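Local coordinates for protein Glp_546_48378_50642 (Giardia intestinalis, PDB 2QVW) that cleaves double-stranded RNA into fragments of 21 to 23 base pairs, the siRNAs that direct destruction of matching RNAs in RNA interference, at residues L354-L365 / Y647-D655; I601-H612 / F633-P644. All coordinates share one frame; numbering follows the deposited sequence.

Overall arrangement
Both contacts lie in the RNase III part of the chain, on the same side of its centre, and their centres are about 19 Å apart. Contact 1 joins the two RNase III domains. It sets the turn between helices 330-356 and 362-373 against the start of helix 648-669. Contact 2 falls within the long chain interval between the two segments of contact 1. It packs helix 631-642 against the loop from helix 591-602 to helix 611-620. Helices 631-642 and 648-669 follow each other, and Tyr-647 and Leu-650 pack on Ala-641. Contact 2 therefore packs against the start of the helix that carries Glu-651 and Asp-655, both manganese ligands.

Contact 1. Residues L354-L365 / Y647-D655. With MN (manganese (II) ion), chain G.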
loop_
_atom_site.group_PDB
_atom_site.type_symbol
_atom_site.label_atom_id
_atom_site.label_comp_id
_atom_site.label_asym_id
_atom_site.label_seq_id
_atom_site.Cartn_x
_atom_site.Cartn_y
_atom_site.Cartn_z
ATOM N N LEU A 354 4.924 28.275 3.658
ATOM C CA LEU A 354 4.179 29.496 3.933
ATOM C C LEU A 354 4.543 29.983 5.328
ATOM O O LEU A 354 4.815 31.162 5.529
ATOM C CB LEU A 354 2.676 29.219 3.871
ATOM C CG LEU A 354 1.813 29.860 2.771
ATOM C CD1 LEU A 354 2.409 29.587 1.417
ATOM C CD2 LEU A 354 0.396 29.299 2.837
ATOM N N CYS A 355 4.541 29.058 6.286
ATOM C CA CYS A 355 4.871 29.360 7.668
ATOM C C CYS A 355 6.363 29.549 7.898
ATOM O O CYS A 355 6.769 30.337 8.751
ATOM C CB CYS A 355 4.365 28.250 8.585
ATOM S SG CYS A 355 2.579 28.191 8.754
ATOM N N LEU A 356 7.188 28.834 7.149
ATOM C CA LEU A 356 8.627 28.964 7.329
ATOM C C LEU A 356 9.130 30.299 6.797
ATOM O O LEU A 356 10.141 30.819 7.258
ATOM C CB LEU A 356 9.352 27.827 6.623
ATOM C CG LEU A 356 10.870 27.823 6.773
ATOM C CD1 LEU A 356 11.256 27.867 8.248
ATOM C CD2 LEU A 356 11.424 26.576 6.111
ATOM N N PHE A 357 8.415 30.836 5.814
ATOM C CA PHE A 357 8.740 32.122 5.194
ATOM C C PHE A 357 7.421 32.904 5.082
ATOM O O PHE A 357 6.909 33.137 3.976
ATOM C CB PHE A 357 9.331 31.901 3.801
ATOM C CG PHE A 357 10.565 31.050 3.788
ATOM C CD1 PHE A 357 11.775 31.553 4.250
ATOM C CD2 PHE A 357 10.526 29.756 3.285
ATOM C CE1 PHE A 357 12.927 30.778 4.208
ATOM C CE2 PHE A 357 11.672 28.978 3.242
ATOM C CZ PHE A 357 12.870 29.488 3.701
ATOM N N PRO A 358 6.861 33.319 6.237
ATOM C CA PRO A 358 5.606 34.066 6.328
ATOM C C PRO A 358 5.600 35.387 5.583
ATOM O O PRO A 358 4.539 35.955 5.305
ATOM C CB PRO A 358 5.438 34.248 7.827
ATOM C CG PRO A 358 6.838 34.402 8.273
ATOM C CD PRO A 358 7.517 33.271 7.554
ATOM N N ASP A 359 6.793 35.872 5.267
ATOM C CA ASP A 359 6.951 37.133 4.554
ATOM C C ASP A 359 7.223 36.964 3.060
ATOM O O ASP A 359 7.078 37.914 2.288
ATOM C CB ASP A 359 8.084 37.947 5.183
ATOM C CG ASP A 359 8.595 39.035 4.264
ATOM O OD1 ASP A 359 9.363 38.707 3.328
ATOM O OD2 ASP A 359 8.212 40.210 4.474
ATOM N N ALA A 360 7.619 35.760 2.656
ATOM C CA ALA A 360 7.920 35.485 1.257
ATOM C C ALA A 360 6.706 35.699 0.355
ATOM O O ALA A 360 5.560 35.676 0.820
ATOM C CB ALA A 360 8.434 34.065 1.113
ATOM N N SER A 361 6.964 35.915 -0.933
ATOM C CA SER A 361 5.894 36.127 -1.901
ATOM C C SER A 361 5.527 34.808 -2.574
ATOM O O SER A 361 6.341 33.889 -2.644
ATOM C CB SER A 361 6.340 37.122 -2.978
ATOM O OG SER A 361 7.286 36.535 -3.866
ATOM N N VAL A 362 4.300 34.720 -3.072
ATOM C CA VAL A 362 3.832 33.524 -3.765
ATOM C C VAL A 362 4.871 33.131 -4.794
ATOM O O VAL A 362 5.301 31.989 -4.849
ATOM C CB VAL A 362 2.514 33.782 -4.517
ATOM C CG1 VAL A 362 2.121 32.552 -5.291
ATOM C CG2 VAL A 362 1.417 34.173 -3.538
ATOM N N GLY A 363 5.265 34.093 -5.613
ATOM C CA GLY A 363 6.248 33.829 -6.635
ATOM C C GLY A 363 7.409 33.053 -6.070
ATOM O O GLY A 363 7.716 31.975 -6.553
ATOM N N THR A 364 8.048 33.592 -5.037
ATOM C CA THR A 364 9.199 32.935 -4.429
ATOM C C THR A 364 8.779 31.695 -3.658
ATOM O O THR A 364 9.571 30.777 -3.468
ATOM C CB THR A 364 9.957 33.895 -3.494
ATOM O OG1 THR A 364 9.025 34.538 -2.625
ATOM C CG2 THR A 364 10.689 34.964 -4.295
ATOM N N LEU A 365 7.525 31.663 -3.216
ATOM C CA LEU A 365 7.013 30.512 -2.478
ATOM C C LEU A 365 6.797 29.365 -3.439
ATOM O O LEU A 365 6.769 28.210 -3.032
ATOM C CB LEU A 365 5.692 30.847 -1.774
ATOM C CG LEU A 365 5.771 31.660 -0.477
ATOM C CD1 LEU A 365 4.387 31.913 0.072
ATOM C CD2 LEU A 365 6.591 30.910 0.529
ATOM N N TYR A 647 -6.095 38.008 -0.322
ATOM C CA TYR A 647 -6.373 36.587 -0.555
ATOM C C TYR A 647 -5.275 35.865 -1.338
ATOM O O TYR A 647 -5.419 34.693 -1.689
ATOM C CB TYR A 647 -7.718 36.431 -1.280
ATOM C CG TYR A 647 -7.662 36.640 -2.784
ATOM C CD1 TYR A 647 -7.113 35.665 -3.628
ATOM C CD2 TYR A 647 -8.181 37.801 -3.373
ATOM C CE1 TYR A 647 -7.085 35.833 -5.008
ATOM C CE2 TYR A 647 -8.155 37.979 -4.762
ATOM C CZ TYR A 647 -7.606 36.985 -5.570
ATOM O OH TYR A 647 -7.582 37.132 -6.941
ATOM N N GLN A 648 -4.174 36.561 -1.598
ATOM C CA GLN A 648 -3.056 36.001 -2.358
ATOM C C GLN A 648 -2.552 34.629 -1.924
ATOM O O GLN A 648 -2.533 33.685 -2.718
ATOM C CB GLN A 648 -1.882 36.985 -2.349
ATOM C CG GLN A 648 -2.134 38.248 -3.145
ATOM C CD GLN A 648 -2.580 37.940 -4.564
ATOM O OE1 GLN A 648 -3.724 37.522 -4.802
ATOM N NE2 GLN A 648 -1.672 38.135 -5.521
ATOM N N LYS A 649 -2.130 34.520 -0.670
ATOM C CA LYS A 649 -1.592 33.263 -0.180
ATOM C C LYS A 649 -2.658 32.203 0.092
ATOM O O LYS A 649 -2.424 31.004 -0.108
ATOM C CB LYS A 649 -0.749 33.526 1.070
ATOM C CG LYS A 649 0.479 34.400 0.810
ATOM C CD LYS A 649 1.279 34.620 2.074
ATOM C CE LYS A 649 2.503 35.467 1.811
ATOM N NZ LYS A 649 3.244 35.770 3.061
ATOM N N LEU A 650 -3.827 32.639 0.547
ATOM C CA LEU A 650 -4.910 31.710 0.811
ATOM C C LEU A 650 -5.134 30.892 -0.450
ATOM O O LEU A 650 -5.222 29.663 -0.410
ATOM C CB LEU A 650 -6.187 32.466 1.154
ATOM C CG LEU A 650 -6.335 33.010 2.571
ATOM C CD1 LEU A 650 -7.489 33.971 2.609
ATOM C CD2 LEU A 650 -6.563 31.876 3.552
ATOM N N GLU A 651 -5.223 31.585 -1.576
ATOM C CA GLU A 651 -5.441 30.932 -2.859
ATOM C C GLU A 651 -4.366 29.879 -3.091
ATOM O O GLU A 651 -4.663 28.730 -3.448
ATOM C CB GLU A 651 -5.375 31.960 -3.975
ATOM C CG GLU A 651 -5.733 31.408 -5.324
ATOM C CD GLU A 651 -4.953 32.063 -6.436
ATOM O OE1 GLU A 651 -4.509 33.218 -6.256
ATOM O OE2 GLU A 651 -4.792 31.418 -7.496
ATOM N N LEU A 652 -3.114 30.289 -2.893
ATOM C CA LEU A 652 -1.975 29.404 -3.074
ATOM C C LEU A 652 -2.203 28.114 -2.325
ATOM O O LEU A 652 -2.018 27.024 -2.861
ATOM C CB LEU A 652 -0.707 30.051 -2.548
ATOM C CG LEU A 652 0.519 29.147 -2.625
ATOM C CD1 LEU A 652 0.861 28.872 -4.067
ATOM C CD2 LEU A 652 1.684 29.813 -1.935
ATOM N N LEU A 653 -2.613 28.246 -1.074
ATOM C CA LEU A 653 -2.864 27.081 -0.244
ATOM C C LEU A 653 -4.063 26.276 -0.745
ATOM O O LEU A 653 -4.018 25.049 -0.817
ATOM C CB LEU A 653 -3.119 27.513 1.196
ATOM C CG LEU A 653 -3.097 26.395 2.232
ATOM C CD1 LEU A 653 -1.665 25.968 2.492
ATOM C CD2 LEU A 653 -3.720 26.882 3.501
ATOM N N GLY A 654 -5.140 26.971 -1.079
ATOM C CA GLY A 654 -6.313 26.277 -1.554
ATOM C C GLY A 654 -5.988 25.452 -2.778
ATOM O O GLY A 654 -6.354 24.282 -2.873
ATOM N N ASP A 655 -5.290 26.064 -3.724
ATOM C CA ASP A 655 -4.951 25.366 -4.941
ATOM C C ASP A 655 -4.333 24.019 -4.585
ATOM O O ASP A 655 -4.800 22.966 -5.030
ATOM C CB ASP A 655 -3.975 26.199 -5.760
ATOM C CG ASP A 655 -3.978 25.818 -7.232
ATOM O OD1 ASP A 655 -3.769 24.623 -7.535
ATOM O OD2 ASP A 655 -4.193 26.712 -8.087
HETATM MN MN MN G . -5.950 23.482 -8.324
#
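Leu-652 packs into a small apolar group formed by Leu-354, Val-362 and Leu-365. Its CG lies opposite the backbone N (chi1 176°), and its two methyls divide the work. CD2 of Leu-652 meets CD1 of Leu-354 at 3.4 Å and CD1 of Leu-365 at 4.0 Å. CD1 of Leu-652 turns to CG1 of Val-362, 4.1 Å away. Leu-354 and Val-362 each run past Leu-652 in the opposite direction, while Leu-365 meets it at a slant. The second methyl of Leu-354, CD2, touches CD1 of Leu-653 at 3.9 Å. Thr-350 and Phe-347 of helix 330-356 continue this packing onto Leu-652 and Leu-653 respectively.

The polar part rests on Lys-649. Its chain is fully extended beyond CG and carries the ammonium to the turn at Phe-357 to Ala-360. NZ of Lys-649 gives a weak hydrogen bond to the carbonyl O of Ala-360 at 3.2 Å. The carbonyl O of Pro-358 is also close, but the angle is poor for a hydrogen bond. Outside the contact, NZ is hydrogen-bonded to the carbonyl O of Tyr-547. Two backbone carbonyls, one of them weakly, thus hold the ammonium.

Both segments also bind metal. Pro-358 and Asp-359 belong to one manganese site. OD1 of Asp-655 binds another manganese ion at 2.6 Å, shared with Glu-686. Glu-651 joins Asp-722 and Glu-725 at a further site. Neither acid of helix 648-669 takes part in the packing of Leu-652. The contact belongs to the interface where a Dicer pairs its two RNase III domains within one chain, beside the acidic signature helix of the second.

Contact 2. Residues I601-H612 / F633-P644; sequences ILAYESSGGSKH and FLIRLLQIALTP
Arg-636 projects from helix 631-642 into the loop that links helices 591-602 and 611-620, a connection in the helical region leading into the second RNase III signature helix. Its chain bends at chi2 (-70°), which brings the guanidinium up to the backbone of residues 602-606. NH2 of Arg-636 makes a weak hydrogen bond to the carbonyl O of Leu-602, 3.0 Å long and bent at 124°. NH1 of Arg-636 lies at the edge of the Tyr-604 ring, 3.7 Å from CD2, and the two planes are nearly perpendicular (85°). CB of Tyr-604 sits over one face of the guanidinium. The backbone N of Ser-606 is at the guanidinium edge, but both groups are donors and no bond forms there. Leu-602 CD2 packs on the arginine stem, 3.9 Å from CG of Arg-636.

At the start of this run Ile-601 meets Phe-633 at about a right angle. CG2 of Ile-601 touches the ring edge of Phe-633, 3.4 Å from CE1, and CD1 of Ile-601 reaches CD2 of Leu-637. Phe-633 and Leu-637 also pack on Ala-734 of helix 718-735, a metal-site helix of the second RNase III domain, so this end of the contact is tied to the body of that domain.

Helix 611-620 closes the other end. His-612 places its ring with the Gln-639 amide at the ring edge. ND1 of His-612 and NE2 of Gln-639 are 3.4 Å apart, but the angle is poor for a hydrogen bond, and the planes are steeply inclined. CE1 of His-612 meets CG2 of Ile-635 at 3.9 Å. The extended chain of Lys-611 crosses Thr-643 at about a right angle, CD of Lys-611 lying 3.4 Å from CG2 of Thr-643. Thr-643 OG1 donates back to the carbonyl O of Ile-640, one turn earlier.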
loop_
_atom_site.group_PDB
_atom_site.type_symbol
_atom_site.label_atom_id
_atom_site.label_comp_id
_atom_site.label_asym_id
_atom_site.label_seq_id
_atom_site.Cartn_x
_atom_site.Cartn_y
_atom_site.Cartn_z
ATOM N N ILE A 601 -6.087 37.359 15.994
ATOM C CA ILE A 601 -6.870 37.473 14.770
ATOM C C ILE A 601 -8.334 37.642 15.128
ATOM O O ILE A 601 -9.108 38.163 14.337
ATOM C CB ILE A 601 -6.685 36.235 13.854
ATOM C CG1 ILE A 601 -6.743 36.660 12.385
ATOM C CG2 ILE A 601 -7.773 35.205 14.124
ATOM C CD1 ILE A 601 -6.465 35.532 11.407
ATOM N N LEU A 602 -8.711 37.200 16.321
ATOM C CA LEU A 602 -10.081 37.368 16.774
ATOM C C LEU A 602 -10.141 38.721 17.441
ATOM O O LEU A 602 -11.190 39.365 17.499
ATOM C CB LEU A 602 -10.462 36.305 17.793
ATOM C CG LEU A 602 -10.910 34.957 17.241
ATOM C CD1 LEU A 602 -11.766 34.250 18.297
ATOM C CD2 LEU A 602 -11.723 35.163 15.971
ATOM N N ALA A 603 -8.986 39.138 17.946
ATOM C CA ALA A 603 -8.850 40.411 18.626
ATOM C C ALA A 603 -8.923 41.529 17.616
ATOM O O ALA A 603 -8.872 42.697 17.985
ATOM C CB ALA A 603 -7.540 40.471 19.371
ATOM N N TYR A 604 -9.017 41.180 16.336
ATOM C CA TYR A 604 -9.137 42.215 15.327
ATOM C C TYR A 604 -10.581 42.710 15.411
ATOM O O TYR A 604 -11.484 41.962 15.789
ATOM C CB TYR A 604 -8.848 41.694 13.914
ATOM C CG TYR A 604 -8.887 42.823 12.909
ATOM C CD1 TYR A 604 -7.790 43.666 12.739
ATOM C CD2 TYR A 604 -10.066 43.133 12.223
ATOM C CE1 TYR A 604 -7.867 44.794 11.920
ATOM C CE2 TYR A 604 -10.154 44.261 11.405
ATOM C CZ TYR A 604 -9.054 45.086 11.260
ATOM O OH TYR A 604 -9.144 46.212 10.470
ATOM N N GLU A 605 -10.787 43.974 15.061
ATOM C CA GLU A 605 -12.103 44.597 15.115
ATOM C C GLU A 605 -12.803 44.502 13.770
ATOM O O GLU A 605 -12.612 45.360 12.908
ATOM C CB GLU A 605 -11.948 46.065 15.510
ATOM C CG GLU A 605 -11.223 46.300 16.845
ATOM C CD GLU A 605 -9.901 45.535 16.975
ATOM O OE1 GLU A 605 -9.051 45.624 16.056
ATOM O OE2 GLU A 605 -9.714 44.851 18.008
ATOM N N SER A 606 -13.614 43.464 13.592
ATOM C CA SER A 606 -14.330 43.265 12.334
ATOM C C SER A 606 -14.992 44.559 11.884
ATOM O O SER A 606 -15.823 45.116 12.602
ATOM C CB SER A 606 -15.394 42.174 12.488
ATOM O OG SER A 606 -16.431 42.580 13.366
ATOM N N SER A 607 -14.620 45.035 10.699
ATOM C CA SER A 607 -15.187 46.268 10.162
ATOM C C SER A 607 -16.586 46.030 9.585
ATOM O O SER A 607 -17.123 46.881 8.878
ATOM C CB SER A 607 -14.278 46.835 9.072
ATOM O OG SER A 607 -14.193 45.941 7.979
ATOM N N GLY A 608 -17.153 44.865 9.904
ATOM C CA GLY A 608 -18.481 44.464 9.448
ATOM C C GLY A 608 -19.352 45.370 8.584
ATOM O O GLY A 608 -19.961 46.318 9.085
ATOM N N GLY A 609 -19.439 45.062 7.290
ATOM C CA GLY A 609 -20.253 45.862 6.385
ATOM C C GLY A 609 -20.921 45.035 5.296
ATOM O O GLY A 609 -22.151 44.999 5.188
ATOM N N SER A 610 -20.102 44.388 4.473
ATOM C CA SER A 610 -20.587 43.530 3.399
ATOM C C SER A 610 -19.578 42.398 3.340
ATOM O O SER A 610 -19.944 41.234 3.379
ATOM C CB SER A 610 -20.608 44.272 2.066
ATOM O OG SER A 610 -19.306 44.273 1.491
ATOM N N LYS A 611 -18.300 42.742 3.248
ATOM C CA LYS A 611 -17.272 41.713 3.236
ATOM C C LYS A 611 -17.540 40.812 4.439
ATOM O O LYS A 611 -17.235 39.622 4.420
ATOM C CB LYS A 611 -15.877 42.333 3.350
ATOM C CG LYS A 611 -15.229 42.673 2.021
ATOM C CD LYS A 611 -13.955 43.470 2.222
ATOM C CE LYS A 611 -13.366 43.885 0.889
ATOM N NZ LYS A 611 -12.296 44.908 1.037
ATOM N N HIS A 612 -18.119 41.385 5.488
ATOM C CA HIS A 612 -18.435 40.608 6.668
ATOM C C HIS A 612 -19.788 39.950 6.462
ATOM O O HIS A 612 -20.057 38.885 6.999
ATOM C CB HIS A 612 -18.495 41.494 7.905
ATOM C CG HIS A 612 -18.809 40.742 9.164
ATOM N ND1 HIS A 612 -17.870 39.989 9.836
ATOM C CD2 HIS A 612 -19.966 40.604 9.857
ATOM C CE1 HIS A 612 -18.435 39.421 10.888
ATOM N NE2 HIS A 612 -19.705 39.777 10.924
ATOM N N PHE A 633 -13.857 32.237 13.877
ATOM C CA PHE A 633 -12.547 32.271 13.236
ATOM C C PHE A 633 -12.660 32.085 11.733
ATOM O O PHE A 633 -11.934 32.715 10.952
ATOM C CB PHE A 633 -11.643 31.189 13.832
ATOM C CG PHE A 633 -10.272 31.136 13.218
ATOM C CD1 PHE A 633 -9.470 32.271 13.167
ATOM C CD2 PHE A 633 -9.775 29.943 12.704
ATOM C CE1 PHE A 633 -8.196 32.212 12.616
ATOM C CE2 PHE A 633 -8.497 29.876 12.148
ATOM C CZ PHE A 633 -7.709 31.012 12.106
ATOM N N LEU A 634 -13.576 31.209 11.337
ATOM C CA LEU A 634 -13.808 30.922 9.925
ATOM C C LEU A 634 -14.196 32.206 9.200
ATOM O O LEU A 634 -13.624 32.545 8.159
ATOM C CB LEU A 634 -14.920 29.873 9.785
ATOM C CG LEU A 634 -15.415 29.516 8.383
ATOM C CD1 LEU A 634 -14.232 29.283 7.465
ATOM C CD2 LEU A 634 -16.300 28.274 8.455
ATOM N N ILE A 635 -15.158 32.921 9.781
ATOM C CA ILE A 635 -15.654 34.175 9.217
ATOM C C ILE A 635 -14.500 35.135 8.955
ATOM O O ILE A 635 -14.427 35.777 7.912
ATOM C CB ILE A 635 -16.662 34.869 10.178
ATOM C CG1 ILE A 635 -17.604 33.832 10.809
ATOM C CG2 ILE A 635 -17.461 35.923 9.408
ATOM C CD1 ILE A 635 -18.480 33.093 9.810
ATOM N N ARG A 636 -13.602 35.239 9.924
ATOM C CA ARG A 636 -12.456 36.108 9.775
ATOM C C ARG A 636 -11.734 35.704 8.503
ATOM O O ARG A 636 -11.558 36.523 7.590
ATOM C CB ARG A 636 -11.516 35.946 10.962
ATOM C CG ARG A 636 -12.040 36.491 12.273
ATOM C CD ARG A 636 -12.107 38.022 12.281
ATOM N NE ARG A 636 -12.398 38.530 13.625
ATOM C CZ ARG A 636 -12.704 39.796 13.909
ATOM N NH1 ARG A 636 -12.763 40.705 12.940
ATOM N NH2 ARG A 636 -12.953 40.153 15.167
ATOM N N LEU A 637 -11.333 34.430 8.452
ATOM C CA LEU A 637 -10.609 33.879 7.312
ATOM C C LEU A 637 -11.357 34.010 6.002
ATOM O O LEU A 637 -10.785 33.833 4.942
ATOM C CB LEU A 637 -10.262 32.417 7.571
ATOM C CG LEU A 637 -9.336 32.195 8.777
ATOM C CD1 LEU A 637 -9.026 30.713 8.914
ATOM C CD2 LEU A 637 -8.037 32.991 8.607
ATOM N N LEU A 638 -12.642 34.329 6.077
ATOM C CA LEU A 638 -13.442 34.499 4.869
ATOM C C LEU A 638 -13.367 35.939 4.357
ATOM O O LEU A 638 -13.208 36.167 3.159
ATOM C CB LEU A 638 -14.897 34.105 5.128
ATOM C CG LEU A 638 -15.174 32.601 5.223
ATOM C CD1 LEU A 638 -16.640 32.374 5.546
ATOM C CD2 LEU A 638 -14.816 31.926 3.907
ATOM N N GLN A 639 -13.474 36.907 5.259
ATOM C CA GLN A 639 -13.389 38.302 4.855
ATOM C C GLN A 639 -12.074 38.475 4.132
ATOM O O GLN A 639 -11.998 39.092 3.075
ATOM C CB GLN A 639 -13.398 39.233 6.065
ATOM C CG GLN A 639 -14.578 39.082 6.984
ATOM C CD GLN A 639 -14.577 40.134 8.074
ATOM O OE1 GLN A 639 -14.590 41.334 7.793
ATOM N NE2 GLN A 639 -14.562 39.695 9.326
ATOM N N ILE A 640 -11.032 37.913 4.729
ATOM C CA ILE A 640 -9.689 37.999 4.183
ATOM C C ILE A 640 -9.650 37.369 2.805
ATOM O O ILE A 640 -8.949 37.856 1.922
ATOM C CB ILE A 640 -8.698 37.275 5.079
ATOM C CG1 ILE A 640 -9.116 37.440 6.542
ATOM C CG2 ILE A 640 -7.334 37.864 4.892
ATOM C CD1 ILE A 640 -8.247 36.672 7.506
ATOM N N ALA A 641 -10.408 36.293 2.617
ATOM C CA ALA A 641 -10.441 35.611 1.324
ATOM C C ALA A 641 -11.140 36.489 0.296
ATOM O O ALA A 641 -10.860 36.397 -0.911
ATOM C CB ALA A 641 -11.175 34.284 1.440
ATOM N N LEU A 642 -12.044 37.336 0.793
ATOM C CA LEU A 642 -12.829 38.238 -0.037
ATOM C C LEU A 642 -12.096 39.516 -0.438
ATOM O O LEU A 642 -12.172 39.941 -1.592
ATOM C CB LEU A 642 -14.115 38.594 0.691
ATOM C CG LEU A 642 -14.993 37.374 0.966
ATOM C CD1 LEU A 642 -15.851 37.643 2.190
ATOM C CD2 LEU A 642 -15.850 37.046 -0.265
ATOM N N THR A 643 -11.397 40.136 0.505
ATOM C CA THR A 643 -10.667 41.354 0.207
ATOM C C THR A 643 -9.585 41.020 -0.806
ATOM O O THR A 643 -8.880 40.027 -0.663
ATOM C CB THR A 643 -10.014 41.913 1.461
ATOM O OG1 THR A 643 -8.875 41.111 1.798
ATOM C CG2 THR A 643 -11.005 41.902 2.613
ATOM N N PRO A 644 -9.438 41.863 -1.837
ATOM C CA PRO A 644 -8.459 41.704 -2.913
ATOM C C PRO A 644 -7.055 41.300 -2.504
ATOM O O PRO A 644 -6.851 40.224 -1.946
ATOM C CB PRO A 644 -8.494 43.060 -3.624
ATOM C CG PRO A 644 -8.951 43.988 -2.563
ATOM C CD PRO A 644 -10.046 43.199 -1.910
#